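Local coordinates for protein UDP-N-acetylglucosamine pyrophosphorylase (Entamoeba histolytica, PDB 3OC9) that probably catalyses the formation of UDP-N-acetylglucosamine and diphosphate from UTP and N-acetylglucosamine 1-phosphate, the last step in making this sugar nucleotide, at residues N109-F112 with Y117-L120; P196-Y201 with C210-K215; F172-G177 with F270-A275; K149-P154 with K287-N292. All blocks are in the same frame, centred on the assembly; numbering follows the deposited sequence.

Four contacts in one chain illustrate how short and long loops are closed at different levels of a single fold. Interaction 1 comes first from the N terminus, joining helix 105-114 to the loop that follows it, and is complete before the others open. Interaction 4 then starts at strand 149-154 and closes at 287-292, making the longest loop of the set. Within it lies interaction 3, between helices 169-176 and 268-274, and within that interaction 2, between helix 196-204 and strand 209-215. No two loops cross. Interactions 2 and 4 both reach the nine-stranded mixed sheet, on opposite sides of the chain's centre, with contact centres about 40 Å apart.

Interaction 1: residues N109-F112 with Y117-L120; sequences NNYF and YFGL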
loop_
_atom_site.group_PDB
_atom_site.type_symbol
_atom_site.label_atom_id
_atom_site.label_comp_id
_atom_site.label_asym_id
_atom_site.label_seq_id
_atom_site.Cartn_x
_atom_site.Cartn_y
_atom_site.Cartn_z
ATOM N N ASN A 109 -17.535 -5.274 6.736
ATOM C CA ASN A 109 -18.109 -6.583 6.405
ATOM C C ASN A 109 -19.432 -6.464 5.615
ATOM O O ASN A 109 -19.636 -7.172 4.615
ATOM C CB ASN A 109 -18.318 -7.436 7.682
ATOM C CG ASN A 109 -17.065 -8.217 8.099
ATOM O OD1 ASN A 109 -16.232 -8.588 7.271
ATOM N ND2 ASN A 109 -16.975 -8.534 9.387
ATOM N N ASN A 110 -20.306 -5.555 6.060
ATOM C CA ASN A 110 -21.578 -5.304 5.374
ATOM C C ASN A 110 -21.379 -4.742 3.960
ATOM O O ASN A 110 -22.125 -5.103 3.039
ATOM C CB ASN A 110 -22.473 -4.362 6.190
ATOM C CG ASN A 110 -23.139 -5.054 7.368
ATOM O OD1 ASN A 110 -23.317 -6.274 7.377
ATOM N ND2 ASN A 110 -23.522 -4.271 8.368
ATOM N N TYR A 111 -20.373 -3.874 3.785
ATOM C CA TYR A 111 -20.069 -3.269 2.475
ATOM C C TYR A 111 -19.723 -4.351 1.437
ATOM O O TYR A 111 -20.297 -4.361 0.337
ATOM C CB TYR A 111 -18.958 -2.195 2.583
ATOM C CG TYR A 111 -18.586 -1.550 1.259
ATOM C CD1 TYR A 111 -17.466 -1.985 0.537
ATOM C CD2 TYR A 111 -19.360 -0.513 0.717
ATOM C CE1 TYR A 111 -17.121 -1.400 -0.696
ATOM C CE2 TYR A 111 -19.027 0.070 -0.528
ATOM C CZ TYR A 111 -17.898 -0.380 -1.212
ATOM O OH TYR A 111 -17.553 0.173 -2.425
ATOM N N PHE A 112 -18.836 -5.287 1.797
ATOM C CA PHE A 112 -18.486 -6.395 0.882
ATOM C C PHE A 112 -19.675 -7.354 0.583
ATOM O O PHE A 112 -19.916 -7.729 -0.576
ATOM C CB PHE A 112 -17.237 -7.161 1.382
ATOM C CG PHE A 112 -15.911 -6.494 1.021
ATOM C CD1 PHE A 112 -15.314 -6.721 -0.229
ATOM C CD2 PHE A 112 -15.263 -5.642 1.923
ATOM C CE1 PHE A 112 -14.067 -6.108 -0.571
ATOM C CE2 PHE A 112 -14.029 -5.009 1.584
ATOM C CZ PHE A 112 -13.439 -5.248 0.321
ATOM N N TYR A 117 -19.201 -9.277 -3.021
ATOM C CA TYR A 117 -17.714 -9.328 -3.032
ATOM C C TYR A 117 -17.004 -8.901 -4.333
ATOM O O TYR A 117 -15.830 -9.246 -4.554
ATOM C CB TYR A 117 -17.220 -10.704 -2.534
ATOM C CG TYR A 117 -17.851 -11.074 -1.204
ATOM C CD1 TYR A 117 -17.361 -10.547 -0.000
ATOM C CD2 TYR A 117 -18.960 -11.897 -1.153
ATOM C CE1 TYR A 117 -17.962 -10.863 1.221
ATOM C CE2 TYR A 117 -19.565 -12.220 0.056
ATOM C CZ TYR A 117 -19.069 -11.701 1.230
ATOM O OH TYR A 117 -19.676 -12.031 2.425
ATOM N N PHE A 118 -17.690 -8.107 -5.160
ATOM C CA PHE A 118 -17.187 -7.681 -6.476
ATOM C C PHE A 118 -16.687 -8.851 -7.350
ATOM O O PHE A 118 -15.828 -8.668 -8.213
ATOM C CB PHE A 118 -16.109 -6.558 -6.346
ATOM C CG PHE A 118 -16.592 -5.330 -5.595
ATOM C CD1 PHE A 118 -17.444 -4.409 -6.213
ATOM C CD2 PHE A 118 -16.207 -5.107 -4.268
ATOM C CE1 PHE A 118 -17.916 -3.284 -5.525
ATOM C CE2 PHE A 118 -16.670 -3.990 -3.570
ATOM C CZ PHE A 118 -17.524 -3.066 -4.214
ATOM N N GLY A 119 -17.255 -10.042 -7.151
ATOM C CA GLY A 119 -16.861 -11.217 -7.954
ATOM C C GLY A 119 -15.830 -12.156 -7.330
ATOM O O GLY A 119 -15.551 -13.224 -7.889
ATOM N N LEU A 120 -15.255 -11.759 -6.186
ATOM C CA LEU A 120 -14.420 -12.665 -5.357
ATOM C C LEU A 120 -15.285 -13.680 -4.588
ATOM O O LEU A 120 -16.525 -13.587 -4.607
ATOM C CB LEU A 120 -13.523 -11.859 -4.392
ATOM C CG LEU A 120 -12.453 -10.957 -5.046
ATOM C CD1 LEU A 120 -11.838 -9.954 -4.041
ATOM C CD2 LEU A 120 -11.381 -11.811 -5.710
HETATM O O HOH W 1 -18.681 -10.061 4.439
#
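Over one face of the Y117 ring lies the backbone oxygen of F112, about 3.8 Å above the plane and displaced toward the rim. The F118 ring is approached differently: Y111 arrives at its edge, CE1 in the ring plane, with Y111 OH 3.7 Å from F118 CZ. The Y111 and F118 planes are 50° apart, an oblique meeting. F112 adds its CB, which sits 3.7 Å from Y117 CD1, while its own ring only brushes F118. Y111 reaches across because its ring is turned anti to the backbone N (chi1 179°), and its hydroxyl is held by S67. The backbone ties the two segments directly: Y117 N donates to F112 O over 3.0 Å, a fairly straight bond (161° at the hydrogen) running from residue i+5 to residue i. The F112 oxygen therefore serves both as an acceptor and as a neighbour over the rim of the Y117 face. A water extends the link, donating to N109 O and joining Y117 OH. Beyond Y117 the chain reverses in a type I' beta turn, closed by L120 N to Y117 O, with F118 and G119 both at positive phi. Together these elements form the exit from the helix of a beta-alpha-beta crossover, which joins the parallel, adjacent strands 95-100 and 125-134.

Interaction 2: residues P196-Y201 with C210-K215; sequences PNMIGY and CIKIVK
Buried helix-on-sheet packing, carried by M198 against C210 and K212, joins helix 196-204 to the start of strand 209-215. There is no hydrogen bond between the two segments; van der Waals contact does the work. M198 points its CB toward the strand and stays fully extended, CG anti to the backbone N (chi1 178°) and the later torsions likewise near 180°, which carries the thioether across the gap between helix and strand. The methyl M198 CE ends 3.5 Å from the backbone oxygen C210 O. Further back along the side chain, M198 CG lies 4.1 Å from C210 SG, so the cysteine sulfur lies beside the middle of the methionine. K212 is extended too, and its aliphatic part runs past the sulfur at a slant: M198 SD is 3.7 Å from K212 CE and slightly farther from CD. Thus the methylenes of the lysine serve as an apolar surface while its ammonium group travels on to salt bridges with E332 and with D195, the residue just before the helix, the latter linking strand and helix start by charge. Around the contact, P196 and N197 rest on helix 21-32 at Y24. On the strand side, C210 and K212 bond through their backbones to G265 and I263 of strand 263-267, and I211 to S323 and F325 of strand 322-326.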
loop_
_atom_site.group_PDB
_atom_site.type_symbol
_atom_site.label_atom_id
_atom_site.label_comp_id
_atom_site.label_asym_id
_atom_site.label_seq_id
_atom_site.Cartn_x
_atom_site.Cartn_y
_atom_site.Cartn_z
ATOM N N PRO A 196 3.660 -10.379 -9.636
ATOM C CA PRO A 196 4.459 -11.604 -9.910
ATOM C C PRO A 196 5.975 -11.338 -10.055
ATOM O O PRO A 196 6.786 -12.215 -9.680
ATOM C CB PRO A 196 3.865 -12.158 -11.230
ATOM C CG PRO A 196 2.619 -11.398 -11.478
ATOM C CD PRO A 196 2.571 -10.170 -10.605
ATOM N N ASN A 197 6.343 -10.172 -10.617
ATOM C CA ASN A 197 7.778 -9.766 -10.739
ATOM C C ASN A 197 8.480 -9.760 -9.373
ATOM O O ASN A 197 9.624 -10.266 -9.222
ATOM C CB ASN A 197 7.917 -8.364 -11.397
ATOM C CG ASN A 197 7.329 -8.300 -12.811
ATOM O OD1 ASN A 197 7.914 -8.832 -13.761
ATOM N ND2 ASN A 197 6.173 -7.628 -12.954
ATOM N N MET A 198 7.788 -9.207 -8.376
ATOM C CA MET A 198 8.340 -9.064 -7.002
ATOM C C MET A 198 8.365 -10.415 -6.233
ATOM O O MET A 198 9.343 -10.725 -5.520
ATOM C CB MET A 198 7.520 -7.963 -6.270
ATOM C CG MET A 198 7.892 -7.681 -4.813
ATOM S SD MET A 198 6.653 -6.548 -4.087
ATOM C CE MET A 198 7.610 -5.970 -2.694
ATOM N N ILE A 199 7.301 -11.221 -6.383
ATOM C CA ILE A 199 7.236 -12.564 -5.731
ATOM C C ILE A 199 8.384 -13.468 -6.249
ATOM O O ILE A 199 9.091 -14.122 -5.461
ATOM C CB ILE A 199 5.837 -13.252 -5.960
ATOM C CG1 ILE A 199 4.697 -12.414 -5.354
ATOM C CG2 ILE A 199 5.823 -14.759 -5.498
ATOM C CD1 ILE A 199 4.734 -12.202 -3.845
ATOM N N GLY A 200 8.596 -13.471 -7.566
ATOM C CA GLY A 200 9.698 -14.255 -8.158
ATOM C C GLY A 200 11.098 -13.783 -7.741
ATOM O O GLY A 200 11.999 -14.604 -7.469
ATOM N N TYR A 201 11.271 -12.466 -7.659
ATOM C CA TYR A 201 12.552 -11.853 -7.215
ATOM C C TYR A 201 12.889 -12.246 -5.751
ATOM O O TYR A 201 14.012 -12.716 -5.455
ATOM C CB TYR A 201 12.498 -10.321 -7.422
ATOM C CG TYR A 201 13.844 -9.584 -7.437
ATOM C CD1 TYR A 201 14.639 -9.571 -8.586
ATOM C CD2 TYR A 201 14.296 -8.867 -6.309
ATOM C CE1 TYR A 201 15.868 -8.870 -8.628
ATOM C CE2 TYR A 201 15.542 -8.160 -6.341
ATOM C CZ TYR A 201 16.314 -8.172 -7.503
ATOM O OH TYR A 201 17.545 -7.499 -7.550
ATOM N N CYS A 210 11.423 -7.823 1.128
ATOM C CA CYS A 210 11.731 -7.139 -0.136
ATOM C C CYS A 210 11.064 -5.733 -0.092
ATOM O O CYS A 210 9.805 -5.626 -0.046
ATOM C CB CYS A 210 11.248 -7.969 -1.348
ATOM S SG CYS A 210 11.592 -7.212 -3.017
ATOM N N ILE A 211 11.885 -4.673 -0.122
ATOM C CA ILE A 211 11.407 -3.265 0.049
ATOM C C ILE A 211 11.388 -2.512 -1.303
ATOM O O ILE A 211 12.467 -2.303 -1.882
ATOM C CB ILE A 211 12.327 -2.451 1.039
ATOM C CG1 ILE A 211 12.512 -3.202 2.369
ATOM C CG2 ILE A 211 11.752 -1.030 1.296
ATOM C CD1 ILE A 211 13.639 -2.591 3.334
ATOM N N LYS A 212 10.199 -2.115 -1.792
ATOM C CA LYS A 212 10.109 -1.253 -3.010
ATOM C C LYS A 212 10.487 0.216 -2.699
ATOM O O LYS A 212 10.064 0.771 -1.671
ATOM C CB LYS A 212 8.716 -1.364 -3.718
ATOM C CG LYS A 212 8.629 -2.613 -4.680
ATOM C CD LYS A 212 7.211 -2.839 -5.265
ATOM C CE LYS A 212 7.236 -3.773 -6.507
ATOM N NZ LYS A 212 5.826 -3.972 -7.104
ATOM N N ILE A 213 11.294 0.832 -3.576
ATOM C CA ILE A 213 11.753 2.226 -3.386
ATOM C C ILE A 213 11.601 3.055 -4.665
ATOM O O ILE A 213 11.550 2.493 -5.784
ATOM C CB ILE A 213 13.242 2.334 -2.814
ATOM C CG1 ILE A 213 14.318 1.827 -3.809
ATOM C CG2 ILE A 213 13.365 1.587 -1.453
ATOM C CD1 ILE A 213 14.819 2.902 -4.890
ATOM N N VAL A 214 11.525 4.374 -4.488
ATOM C CA VAL A 214 11.698 5.332 -5.601
ATOM C C VAL A 214 13.010 6.117 -5.388
ATOM O O VAL A 214 13.345 6.488 -4.256
ATOM C CB VAL A 214 10.471 6.316 -5.754
ATOM C CG1 VAL A 214 9.205 5.557 -6.199
ATOM C CG2 VAL A 214 10.189 7.151 -4.423
ATOM N N LYS A 215 13.756 6.371 -6.465
ATOM C CA LYS A 215 14.951 7.246 -6.369
ATOM C C LYS A 215 14.608 8.701 -5.984
ATOM O O LYS A 215 13.825 9.369 -6.692
ATOM C CB LYS A 215 15.695 7.256 -7.705
ATOM C CG LYS A 215 16.561 6.060 -7.977
ATOM C CD LYS A 215 17.444 6.402 -9.207
ATOM C CE LYS A 215 18.516 5.388 -9.455
ATOM N NZ LYS A 215 19.162 5.616 -10.800
#

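Interaction 3: residues F172-G177 with F270-A275; sequences FMNEKG and FLEKAA
E272, N174 and L271 bury almost equal shares of surface where helix 268-274 meets helix 169-176, and the first two meet through their polar ends. N174 and E272 reach for each other from opposite directions. The amide nitrogen ND2 of N174 donates to E272 OE2 over 2.9 Å, at a nearly linear 168°. The acceptor lies in the plane of the amide, whereas the amide nitrogen reaches OE2 on its syn side and 31° out of the carboxylate plane, in keeping with the two flat groups being turned 57° apart. Beside this direct bond a water completes a ring, donating both to N174 OD1 and to E272 OE1, the latter over a short 2.6 Å. L271 supplies the apolar part: its CD1 is 4.3 Å from the methyl CE of M173, a loose touch beside the polar pair. M173 also rests on F97 of strand 95-100, and L271 on F161 of helix 160-166, so this side of the contact faces the interior. A Schellman motif at G177 ends the first helix just beyond. Chemically, the two bonds suit the amide as built, NH2 turned to the carboxylate and oxygen to the water, and would restrain rotation of both end groups. Since the asparagine is neutral, the helices are linked here by hydrogen bonding and not by a salt bridge.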
loop_
_atom_site.group_PDB
_atom_site.type_symbol
_atom_site.label_atom_id
_atom_site.label_comp_id
_atom_site.label_asym_id
_atom_site.label_seq_id
_atom_site.Cartn_x
_atom_site.Cartn_y
_atom_site.Cartn_z
ATOM N N PHE A 172 -3.368 -19.924 10.149
ATOM C CA PHE A 172 -4.111 -20.106 8.879
ATOM C C PHE A 172 -3.157 -20.107 7.663
ATOM O O PHE A 172 -3.292 -20.954 6.749
ATOM C CB PHE A 172 -5.187 -19.009 8.742
ATOM C CG PHE A 172 -6.064 -19.118 7.501
ATOM C CD1 PHE A 172 -7.148 -19.992 7.470
ATOM C CD2 PHE A 172 -5.836 -18.294 6.390
ATOM C CE1 PHE A 172 -7.981 -20.079 6.335
ATOM C CE2 PHE A 172 -6.655 -18.365 5.243
ATOM C CZ PHE A 172 -7.734 -19.259 5.213
ATOM N N MET A 173 -2.190 -19.177 7.640
ATOM C CA MET A 173 -1.177 -19.187 6.564
ATOM C C MET A 173 -0.413 -20.532 6.454
ATOM O O MET A 173 -0.236 -21.065 5.346
ATOM C CB MET A 173 -0.189 -18.004 6.688
ATOM C CG MET A 173 -0.793 -16.619 6.394
ATOM S SD MET A 173 0.416 -15.305 6.831
ATOM C CE MET A 173 -0.366 -13.837 6.118
ATOM N N ASN A 174 0.036 -21.078 7.587
ATOM C CA ASN A 174 0.738 -22.374 7.578
ATOM C C ASN A 174 -0.162 -23.521 7.076
ATOM O O ASN A 174 0.280 -24.360 6.288
ATOM C CB ASN A 174 1.369 -22.691 8.959
ATOM C CG ASN A 174 2.556 -21.763 9.299
ATOM O OD1 ASN A 174 3.340 -21.383 8.425
ATOM N ND2 ASN A 174 2.680 -21.400 10.573
ATOM N N GLU A 175 -1.422 -23.530 7.503
ATOM C CA GLU A 175 -2.413 -24.538 7.053
ATOM C C GLU A 175 -2.612 -24.527 5.518
ATOM O O GLU A 175 -2.674 -25.593 4.877
ATOM C CB GLU A 175 -3.740 -24.289 7.781
ATOM C CG GLU A 175 -4.959 -25.067 7.280
ATOM C CD GLU A 175 -6.247 -24.721 8.042
ATOM O OE1 GLU A 175 -6.223 -23.829 8.934
ATOM O OE2 GLU A 175 -7.291 -25.355 7.743
ATOM N N LYS A 176 -2.689 -23.320 4.947
ATOM C CA LYS A 176 -2.914 -23.104 3.502
ATOM C C LYS A 176 -1.649 -23.185 2.616
ATOM O O LYS A 176 -1.755 -23.213 1.379
ATOM C CB LYS A 176 -3.622 -21.753 3.270
ATOM C CG LYS A 176 -5.014 -21.619 3.890
ATOM C CD LYS A 176 -6.062 -22.360 3.060
ATOM C CE LYS A 176 -7.351 -22.552 3.832
ATOM N NZ LYS A 176 -8.339 -23.314 3.018
ATOM N N GLY A 177 -0.470 -23.219 3.235
ATOM C CA GLY A 177 0.811 -23.230 2.501
ATOM C C GLY A 177 1.291 -21.859 1.996
ATOM O O GLY A 177 2.161 -21.782 1.119
ATOM N N PHE A 270 9.417 -14.902 8.536
ATOM C CA PHE A 270 9.767 -13.576 9.085
ATOM C C PHE A 270 8.603 -12.959 9.894
ATOM O O PHE A 270 8.830 -12.407 10.983
ATOM C CB PHE A 270 10.326 -12.570 8.031
ATOM C CG PHE A 270 10.687 -11.220 8.642
ATOM C CD1 PHE A 270 9.815 -10.143 8.549
ATOM C CD2 PHE A 270 11.873 -11.061 9.387
ATOM C CE1 PHE A 270 10.118 -8.910 9.174
ATOM C CE2 PHE A 270 12.189 -9.838 10.007
ATOM C CZ PHE A 270 11.322 -8.758 9.891
ATOM N N LEU A 271 7.373 -13.069 9.381
ATOM C CA LEU A 271 6.185 -12.591 10.116
ATOM C C LEU A 271 6.064 -13.273 11.499
ATOM O O LEU A 271 5.675 -12.631 12.479
ATOM C CB LEU A 271 4.884 -12.790 9.295
ATOM C CG LEU A 271 4.721 -11.947 8.009
ATOM C CD1 LEU A 271 3.451 -12.356 7.277
ATOM C CD2 LEU A 271 4.729 -10.437 8.281
ATOM N N GLU A 272 6.419 -14.557 11.576
ATOM C CA GLU A 272 6.449 -15.266 12.883
ATOM C C GLU A 272 7.444 -14.641 13.877
ATOM O O GLU A 272 7.102 -14.470 15.074
ATOM C CB GLU A 272 6.654 -16.787 12.695
ATOM C CG GLU A 272 5.453 -17.470 12.007
ATOM C CD GLU A 272 5.688 -18.918 11.582
ATOM O OE1 GLU A 272 6.774 -19.243 11.035
ATOM O OE2 GLU A 272 4.759 -19.739 11.769
ATOM N N LYS A 273 8.640 -14.266 13.394
ATOM C CA LYS A 273 9.637 -13.547 14.235
ATOM C C LYS A 273 9.162 -12.158 14.638
ATOM O O LYS A 273 9.284 -11.761 15.805
ATOM C CB LYS A 273 11.007 -13.430 13.537
ATOM C CG LYS A 273 11.674 -14.738 13.177
ATOM C CD LYS A 273 13.102 -14.497 12.631
ATOM C CE LYS A 273 13.881 -15.811 12.459
ATOM N NZ LYS A 273 13.187 -16.790 11.545
ATOM N N ALA A 274 8.591 -11.419 13.681
ATOM C CA ALA A 274 8.129 -10.050 13.916
ATOM C C ALA A 274 7.048 -9.940 15.006
ATOM O O ALA A 274 7.014 -8.947 15.762
ATOM C CB ALA A 274 7.628 -9.417 12.593
ATOM N N ALA A 275 6.197 -10.957 15.101
ATOM C CA ALA A 275 5.099 -10.973 16.087
ATOM C C ALA A 275 5.586 -10.959 17.547
ATOM O O ALA A 275 4.844 -10.530 18.426
ATOM C CB ALA A 275 4.144 -12.168 15.838
HETATM O O HOH W 2 6.146 -20.783 8.993
#

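Interaction 4: residues K149-P154 with K287-N292; sequences KPYMAP and KVPFVN
Apolar contact comes first in this small interface, where the ring of Y151 meets V288 and P289. Y151 directs its CB toward the other segment, and its CD2 lies 3.5 Å from V288 CG1, the same methyl also approaching CE2. That branch of V288 stands anti to the backbone N (chi1 -177°), which presents it to the tyrosine, and the two side chains run antiparallel past one another. The methyl meets the ring obliquely. P289 takes the far end of the tyrosine: the pyrrolidine ring lies across the side chain at about a right angle, with Y151 CZ 4.2 Å from P289 CD and the phenol oxygen OH 3.8 Å from P289 CG. Valine and proline thus divide the length of one aromatic side chain between them.

Polar atoms contribute little across the gap. The carbonyl oxygen of P289 lies 3.8 Å from Y151 CE2, again at a slant to the ring, and no hydrogen bond joins the two segments. Each backbone finds its partners elsewhere: V288 N donates to the side chain of N304, and Y151 bonds to V135 and L143.

In the fold, Y151 sits at the break in strand 149-154, which runs antiparallel to strand 125-134 in the mixed sheet and also pairs there through A153 with L133. V288 and P289 lead into strand 290-291, half of a separate two-stranded antiparallel ribbon with strand 297-298, where F290 pairs with I298. The tyrosine therefore packs the outlying ribbon's approach against the large sheet, with the centre of the contact about 28 Å from that of the chain.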
loop_
_atom_site.group_PDB
_atom_site.type_symbol
_atom_site.label_atom_id
_atom_site.label_comp_id
_atom_site.label_asym_id
_atom_site.label_seq_id
_atom_site.Cartn_x
_atom_site.Cartn_y
_atom_site.Cartn_z
ATOM N N LYS A 149 -17.473 7.578 27.987
ATOM C CA LYS A 149 -17.157 7.311 26.571
ATOM C C LYS A 149 -15.891 8.037 26.063
ATOM O O LYS A 149 -15.981 9.092 25.424
ATOM C CB LYS A 149 -18.350 7.658 25.673
ATOM N N PRO A 150 -14.706 7.459 26.327
ATOM C CA PRO A 150 -13.445 8.069 25.841
ATOM C C PRO A 150 -13.322 8.164 24.307
ATOM O O PRO A 150 -13.847 7.293 23.598
ATOM C CB PRO A 150 -12.374 7.108 26.369
ATOM C CG PRO A 150 -13.007 6.395 27.537
ATOM C CD PRO A 150 -14.461 6.251 27.141
ATOM N N TYR A 151 -12.630 9.194 23.797
ATOM C CA TYR A 151 -12.155 9.168 22.404
ATOM C C TYR A 151 -11.056 8.102 22.280
ATOM O O TYR A 151 -10.155 8.044 23.114
ATOM C CB TYR A 151 -11.610 10.531 21.940
ATOM C CG TYR A 151 -12.680 11.536 21.526
ATOM C CD1 TYR A 151 -13.447 11.338 20.375
ATOM C CD2 TYR A 151 -12.902 12.696 22.269
ATOM C CE1 TYR A 151 -14.437 12.254 19.987
ATOM C CE2 TYR A 151 -13.887 13.629 21.886
ATOM C CZ TYR A 151 -14.647 13.395 20.747
ATOM O OH TYR A 151 -15.619 14.303 20.360
ATOM N N MET A 152 -11.142 7.265 21.247
ATOM C CA MET A 152 -10.204 6.146 21.058
ATOM C C MET A 152 -9.495 6.236 19.704
ATOM O O MET A 152 -10.055 6.788 18.743
ATOM C CB MET A 152 -10.956 4.807 21.139
ATOM C CG MET A 152 -11.768 4.584 22.429
ATOM S SD MET A 152 -10.779 4.264 23.899
ATOM C CE MET A 152 -9.934 2.725 23.483
ATOM N N ALA A 153 -8.268 5.699 19.625
ATOM C CA ALA A 153 -7.528 5.629 18.357
ATOM C C ALA A 153 -6.773 4.293 18.192
ATOM O O ALA A 153 -6.374 3.686 19.177
ATOM C CB ALA A 153 -6.553 6.827 18.227
ATOM N N PRO A 154 -6.577 3.828 16.936
ATOM C CA PRO A 154 -5.756 2.628 16.707
ATOM C C PRO A 154 -4.320 2.772 17.237
ATOM O O PRO A 154 -3.807 3.903 17.351
ATOM C CB PRO A 154 -5.737 2.491 15.168
ATOM C CG PRO A 154 -6.847 3.354 14.667
ATOM C CD PRO A 154 -6.982 4.469 15.666
ATOM N N LYS A 287 -6.350 16.905 16.598
ATOM C CA LYS A 287 -7.277 17.934 17.101
ATOM C C LYS A 287 -8.548 17.263 17.625
ATOM O O LYS A 287 -9.206 16.498 16.895
ATOM C CB LYS A 287 -7.626 18.944 16.000
ATOM N N VAL A 288 -8.877 17.545 18.888
ATOM C CA VAL A 288 -9.962 16.866 19.607
ATOM C C VAL A 288 -10.891 17.891 20.282
ATOM O O VAL A 288 -10.416 18.720 21.067
ATOM C CB VAL A 288 -9.394 15.901 20.697
ATOM C CG1 VAL A 288 -10.511 15.146 21.395
ATOM C CG2 VAL A 288 -8.387 14.913 20.092
ATOM N N PRO A 289 -12.214 17.823 19.992
ATOM C CA PRO A 289 -13.158 18.742 20.652
ATOM C C PRO A 289 -13.268 18.474 22.156
ATOM O O PRO A 289 -13.160 17.325 22.586
ATOM C CB PRO A 289 -14.503 18.455 19.957
ATOM C CG PRO A 289 -14.203 17.510 18.810
ATOM C CD PRO A 289 -12.904 16.838 19.135
ATOM N N PHE A 290 -13.490 19.535 22.931
ATOM C CA PHE A 290 -13.544 19.466 24.397
ATOM C C PHE A 290 -14.432 20.587 24.983
ATOM O O PHE A 290 -14.691 21.601 24.328
ATOM C CB PHE A 290 -12.121 19.534 24.991
ATOM C CG PHE A 290 -11.456 20.890 24.842
ATOM C CD1 PHE A 290 -11.494 21.818 25.886
ATOM C CD2 PHE A 290 -10.796 21.237 23.660
ATOM C CE1 PHE A 290 -10.891 23.075 25.757
ATOM C CE2 PHE A 290 -10.182 22.493 23.518
ATOM C CZ PHE A 290 -10.232 23.412 24.568
ATOM N N VAL A 291 -14.889 20.399 26.218
ATOM C CA VAL A 291 -15.711 21.406 26.904
ATOM C C VAL A 291 -14.819 22.313 27.767
ATOM O O VAL A 291 -14.024 21.819 28.569
ATOM C CB VAL A 291 -16.842 20.740 27.751
ATOM C CG1 VAL A 291 -17.613 21.767 28.547
ATOM C CG2 VAL A 291 -17.791 19.957 26.856
ATOM N N ASN A 292 -14.947 23.631 27.595
ATOM C CA ASN A 292 -14.092 24.591 28.314
ATOM C C ASN A 292 -14.556 24.940 29.743
ATOM O O ASN A 292 -15.337 24.195 30.347
ATOM C CB ASN A 292 -13.808 25.852 27.464
ATOM C CG ASN A 292 -15.036 26.746 27.265
ATOM O OD1 ASN A 292 -16.141 26.444 27.721
ATOM N ND2 ASN A 292 -14.833 27.865 26.575
#